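PDB 3K9D: aldehyde dehydrogenase from Listeria monocytogenes, which probably oxidises or reduces aldehyde groups with NAD or NADP as cosubstrate. Local coordinates for residues A44-A58 / W67-K79. Numbering follows the deposited sequence.
Sequences ADAGYGAREKLAKMA and WQDKVIKNVFASK
K56 crosses one face of the W67 indole at about a right angle, and lysine suits the place because its long aliphatic chain can cover a large ring while its amine lies beyond it. Its CB touches W67 NE1 and CE2, each at 3.6 Å; CG passes above CE2 and CZ2; CD stands over the ring, 3.7 Å from the centroid of the six-membered ring, a CH-pi contact; CE continues past CE3 and CZ3, and NZ runs on to a weak, long ion pair with E60. CG anti to the backbone N and a bend at chi2 (44°) bring CD over the ring. At the indole edge, W67 NE1 donates to E52 O (3.3 Å), which already accepts from K56 N on the opposite face of its carbonyl plane. Small A55 fits as a knob among W67, K70, V71 and N74. N74 ND2 donates to R51 O at 3.2 Å, nearly straight (169°), in that carbonyl's plane and on a lone pair; OD1 is hydrogen-bonded to T122 OG1. Farther along, K79 CG lies over one face of Y48 and R51 NH1 over the other. Segment 67-79 runs nearly antiparallel to 44-49 but crosses 51-58 at 128°, the chain kinking at A50; helix 148-164 touches the first segment, and helix 121-134 contacts both.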
loop_
_atom_site.group_PDB
_atom_site.type_symbol
_atom_site.label_atom_id
_atom_site.label_comp_id
_atom_site.label_asym_id
_atom_site.label_seq_id
_atom_site.Cartn_x
_atom_site.Cartn_y
_atom_site.Cartn_z
ATOM N N ALA A 44 4.935 -5.316 -25.594
ATOM C CA ALA A 44 6.079 -4.432 -25.750
ATOM C C ALA A 44 6.408 -4.218 -27.223
ATOM O O ALA A 44 6.656 -3.084 -27.645
ATOM C CB ALA A 44 7.283 -4.987 -25.011
ATOM N N ASP A 45 6.387 -5.279 -27.995
ATOM C CA ASP A 45 6.644 -5.197 -29.410
ATOM C C ASP A 45 5.601 -4.381 -30.120
ATOM O O ASP A 45 5.948 -3.507 -30.859
ATOM C CB ASP A 45 6.802 -6.557 -30.036
ATOM C CG ASP A 45 8.071 -7.204 -29.677
ATOM O OD1 ASP A 45 8.955 -6.562 -29.174
ATOM O OD2 ASP A 45 8.174 -8.392 -29.892
ATOM N N ALA A 46 4.336 -4.650 -29.875
ATOM C CA ALA A 46 3.237 -3.878 -30.472
ATOM C C ALA A 46 3.258 -2.392 -30.103
ATOM O O ALA A 46 3.002 -1.544 -30.958
ATOM C CB ALA A 46 1.901 -4.485 -30.127
ATOM N N GLY A 47 3.568 -2.093 -28.842
ATOM C CA GLY A 47 3.711 -0.721 -28.363
ATOM C C GLY A 47 4.835 0.022 -29.071
ATOM O O GLY A 47 4.629 1.134 -29.573
ATOM N N TYR A 48 6.013 -0.605 -29.108
ATOM C CA TYR A 48 7.182 -0.080 -29.810
ATOM C C TYR A 48 6.917 0.148 -31.289
ATOM O O TYR A 48 7.266 1.188 -31.807
ATOM C CB TYR A 48 8.402 -0.997 -29.612
ATOM C CG TYR A 48 9.687 -0.479 -30.242
ATOM C CD1 TYR A 48 10.332 0.656 -29.742
ATOM C CD2 TYR A 48 10.258 -1.137 -31.337
ATOM C CE1 TYR A 48 11.512 1.123 -30.323
ATOM C CE2 TYR A 48 11.436 -0.683 -31.922
ATOM C CZ TYR A 48 12.056 0.448 -31.411
ATOM O OH TYR A 48 13.214 0.896 -31.995
ATOM N N GLY A 49 6.258 -0.800 -31.950
ATOM C CA GLY A 49 6.004 -0.712 -33.393
ATOM C C GLY A 49 5.055 0.417 -33.745
ATOM O O GLY A 49 5.200 1.045 -34.783
ATOM N N ALA A 50 4.100 0.687 -32.857
ATOM C CA ALA A 50 3.134 1.769 -33.031
ATOM C C ALA A 50 3.596 3.120 -32.443
ATOM O O ALA A 50 2.794 4.054 -32.320
ATOM C CB ALA A 50 1.785 1.362 -32.424
ATOM N N ARG A 51 4.876 3.233 -32.104
ATOM C CA ARG A 51 5.409 4.454 -31.460
ATOM C C ARG A 51 5.080 5.795 -32.152
ATOM O O ARG A 51 4.675 6.747 -31.490
ATOM C CB ARG A 51 6.921 4.347 -31.188
ATOM C CG ARG A 51 7.836 4.301 -32.420
ATOM C CD ARG A 51 9.230 3.858 -32.003
ATOM N NE ARG A 51 10.144 3.607 -33.122
ATOM C CZ ARG A 51 10.222 2.467 -33.806
ATOM N NH1 ARG A 51 9.412 1.447 -33.534
ATOM N NH2 ARG A 51 11.094 2.359 -34.803
ATOM N N GLU A 52 5.219 5.843 -33.474
ATOM C CA GLU A 52 4.949 7.048 -34.241
ATOM C C GLU A 52 3.453 7.328 -34.360
ATOM O O GLU A 52 3.018 8.458 -34.145
ATOM C CB GLU A 52 5.595 6.936 -35.630
ATOM C CG GLU A 52 7.124 6.827 -35.579
ATOM C CD GLU A 52 7.826 8.183 -35.544
ATOM O OE1 GLU A 52 7.144 9.224 -35.643
ATOM O OE2 GLU A 52 9.069 8.203 -35.437
ATOM N N LYS A 53 2.692 6.288 -34.712
ATOM C CA LYS A 53 1.234 6.331 -34.808
ATOM C C LYS A 53 0.544 6.906 -33.576
ATOM O O LYS A 53 -0.286 7.811 -33.687
ATOM C CB LYS A 53 0.676 4.930 -35.103
ATOM C CG LYS A 53 -0.840 4.892 -35.118
ATOM C CD LYS A 53 -1.400 3.644 -35.759
ATOM C CE LYS A 53 -2.868 3.846 -36.063
ATOM N NZ LYS A 53 -3.549 2.564 -36.381
ATOM N N LEU A 54 0.905 6.366 -32.416
ATOM C CA LEU A 54 0.269 6.711 -31.151
ATOM C C LEU A 54 0.697 8.080 -30.637
ATOM O O LEU A 54 -0.140 8.844 -30.155
ATOM C CB LEU A 54 0.546 5.621 -30.115
ATOM C CG LEU A 54 -0.049 4.260 -30.487
ATOM C CD1 LEU A 54 0.427 3.196 -29.509
ATOM C CD2 LEU A 54 -1.599 4.338 -30.558
ATOM N N ALA A 55 1.995 8.387 -30.750
ATOM C CA ALA A 55 2.523 9.735 -30.457
ATOM C C ALA A 55 1.809 10.818 -31.263
ATOM O O ALA A 55 1.405 11.827 -30.693
ATOM C CB ALA A 55 4.018 9.798 -30.727
ATOM N N LYS A 56 1.645 10.603 -32.576
ATOM C CA LYS A 56 0.930 11.573 -33.431
ATOM C C LYS A 56 -0.545 11.715 -33.063
ATOM O O LYS A 56 -1.040 12.833 -33.004
ATOM C CB LYS A 56 1.079 11.263 -34.931
ATOM C CG LYS A 56 0.641 12.403 -35.884
ATOM C CD LYS A 56 1.149 13.789 -35.437
ATOM C CE LYS A 56 0.986 14.824 -36.522
ATOM N NZ LYS A 56 0.598 16.157 -36.002
ATOM N N MET A 57 -1.233 10.593 -32.815
ATOM C CA MET A 57 -2.627 10.617 -32.331
ATOM C C MET A 57 -2.776 11.484 -31.067
ATOM O O MET A 57 -3.618 12.386 -31.021
ATOM C CB MET A 57 -3.181 9.197 -32.085
ATOM C CG MET A 57 -3.497 8.408 -33.355
ATOM S SD MET A 57 -4.272 6.787 -33.111
ATOM C CE MET A 57 -5.999 7.279 -33.013
ATOM N N ALA A 58 -1.928 11.234 -30.074
ATOM C CA ALA A 58 -1.988 11.939 -28.790
ATOM C C ALA A 58 -1.681 13.432 -28.945
ATOM O O ALA A 58 -2.328 14.275 -28.307
ATOM C CB ALA A 58 -1.041 11.292 -27.783
ATOM N N TRP A 67 5.568 16.029 -31.086
ATOM C CA TRP A 67 5.487 14.697 -31.700
ATOM C C TRP A 67 6.730 13.846 -31.416
ATOM O O TRP A 67 6.609 12.779 -30.814
ATOM C CB TRP A 67 5.195 14.811 -33.203
ATOM C CG TRP A 67 4.953 13.488 -33.950
ATOM C CD1 TRP A 67 4.856 12.225 -33.420
ATOM C CD2 TRP A 67 4.746 13.342 -35.357
ATOM N NE1 TRP A 67 4.633 11.307 -34.416
ATOM C CE2 TRP A 67 4.557 11.967 -35.614
ATOM C CE3 TRP A 67 4.712 14.243 -36.429
ATOM C CZ2 TRP A 67 4.332 11.471 -36.905
ATOM C CZ3 TRP A 67 4.490 13.749 -37.706
ATOM C CH2 TRP A 67 4.304 12.377 -37.932
ATOM N N GLN A 68 7.908 14.341 -31.796
ATOM C CA GLN A 68 9.200 13.664 -31.554
ATOM C C GLN A 68 9.364 13.147 -30.117
ATOM O O GLN A 68 9.729 11.990 -29.908
ATOM C CB GLN A 68 10.371 14.601 -31.905
ATOM C CG GLN A 68 11.761 13.914 -31.910
ATOM C CD GLN A 68 12.914 14.838 -32.313
ATOM O OE1 GLN A 68 12.705 15.932 -32.851
ATOM N NE2 GLN A 68 14.141 14.391 -32.056
ATOM N N ASP A 69 9.089 14.014 -29.142
ATOM C CA ASP A 69 9.225 13.678 -27.724
ATOM C C ASP A 69 8.271 12.583 -27.233
ATOM O O ASP A 69 8.667 11.739 -26.426
ATOM C CB ASP A 69 9.110 14.942 -26.863
ATOM C CG ASP A 69 10.323 15.895 -27.033
ATOM O OD1 ASP A 69 11.349 15.504 -27.633
ATOM O OD2 ASP A 69 10.250 17.026 -26.545
ATOM N N LYS A 70 7.031 12.603 -27.719
ATOM C CA LYS A 70 6.043 11.551 -27.423
ATOM C C LYS A 70 6.413 10.184 -28.021
ATOM O O LYS A 70 6.005 9.148 -27.489
ATOM C CB LYS A 70 4.651 11.966 -27.909
ATOM C CG LYS A 70 3.808 12.706 -26.893
ATOM C CD LYS A 70 2.858 13.682 -27.578
ATOM C CE LYS A 70 1.598 13.922 -26.748
ATOM N NZ LYS A 70 1.918 14.249 -25.302
ATOM N N VAL A 71 7.171 10.181 -29.126
ATOM C CA VAL A 71 7.703 8.930 -29.706
ATOM C C VAL A 71 8.707 8.301 -28.736
ATOM O O VAL A 71 8.638 7.107 -28.457
ATOM C CB VAL A 71 8.332 9.116 -31.125
ATOM C CG1 VAL A 71 9.019 7.834 -31.618
ATOM C CG2 VAL A 71 7.303 9.547 -32.138
ATOM N N ILE A 72 9.619 9.114 -28.209
ATOM C CA ILE A 72 10.572 8.696 -27.165
ATOM C C ILE A 72 9.861 8.130 -25.908
ATOM O O ILE A 72 10.297 7.122 -25.338
ATOM C CB ILE A 72 11.537 9.872 -26.800
ATOM C CG1 ILE A 72 12.430 10.231 -28.001
ATOM C CG2 ILE A 72 12.425 9.541 -25.599
ATOM C CD1 ILE A 72 12.970 11.648 -27.944
ATOM N N LYS A 73 8.749 8.753 -25.523
ATOM C CA LYS A 73 7.970 8.309 -24.348
ATOM C C LYS A 73 7.327 6.968 -24.621
ATOM O O LYS A 73 7.206 6.128 -23.726
ATOM C CB LYS A 73 6.895 9.325 -24.005
ATOM C CG LYS A 73 7.431 10.619 -23.440
ATOM C CD LYS A 73 6.410 11.728 -23.569
ATOM C CE LYS A 73 5.296 11.560 -22.577
ATOM N NZ LYS A 73 4.357 12.708 -22.590
ATOM N N ASN A 74 6.919 6.781 -25.869
ATOM C CA ASN A 74 6.371 5.512 -26.318
ATOM C C ASN A 74 7.420 4.424 -26.377
ATOM O O ASN A 74 7.130 3.279 -26.020
ATOM C CB ASN A 74 5.629 5.679 -27.637
ATOM C CG ASN A 74 4.208 6.156 -27.438
ATOM O OD1 ASN A 74 3.683 6.112 -26.335
ATOM N ND2 ASN A 74 3.564 6.585 -28.517
ATOM N N VAL A 75 8.645 4.801 -26.782
ATOM C CA VAL A 75 9.833 3.926 -26.743
ATOM C C VAL A 75 10.204 3.534 -25.310
ATOM O O VAL A 75 10.514 2.367 -25.032
ATOM C CB VAL A 75 11.076 4.590 -27.460
ATOM C CG1 VAL A 75 12.373 3.828 -27.199
ATOM C CG2 VAL A 75 10.846 4.678 -28.949
ATOM N N PHE A 76 10.208 4.524 -24.425
ATOM C CA PHE A 76 10.511 4.314 -23.018
ATOM C C PHE A 76 9.512 3.334 -22.398
ATOM O O PHE A 76 9.915 2.314 -21.858
ATOM C CB PHE A 76 10.538 5.646 -22.249
ATOM C CG PHE A 76 10.659 5.477 -20.767
ATOM C CD1 PHE A 76 11.883 5.165 -20.193
ATOM C CD2 PHE A 76 9.545 5.629 -19.944
ATOM C CE1 PHE A 76 11.991 4.982 -18.825
ATOM C CE2 PHE A 76 9.648 5.458 -18.579
ATOM C CZ PHE A 76 10.869 5.129 -18.017
ATOM N N ALA A 77 8.220 3.643 -22.521
ATOM C CA ALA A 77 7.123 2.810 -22.014
ATOM C C ALA A 77 7.105 1.368 -22.526
ATOM O O ALA A 77 6.639 0.467 -21.823
ATOM C CB ALA A 77 5.828 3.450 -22.338
ATOM N N SER A 78 7.576 1.164 -23.754
ATOM C CA SER A 78 7.628 -0.169 -24.346
ATOM C C SER A 78 9.000 -0.817 -24.100
ATOM O O SER A 78 9.112 -1.701 -23.245
ATOM C CB SER A 78 7.195 -0.165 -25.828
ATOM O OG SER A 78 7.990 0.696 -26.631
ATOM N N LYS A 79 10.043 -0.341 -24.783
ATOM C CA LYS A 79 11.370 -0.983 -24.731
ATOM C C LYS A 79 12.071 -0.939 -23.377
ATOM O O LYS A 79 12.624 -1.946 -22.941
ATOM C CB LYS A 79 12.303 -0.437 -25.824
ATOM C CG LYS A 79 12.076 -1.043 -27.191
ATOM C CD LYS A 79 12.685 -2.443 -27.326
ATOM C CE LYS A 79 11.777 -3.378 -28.118
ATOM N NZ LYS A 79 10.575 -3.779 -27.310
#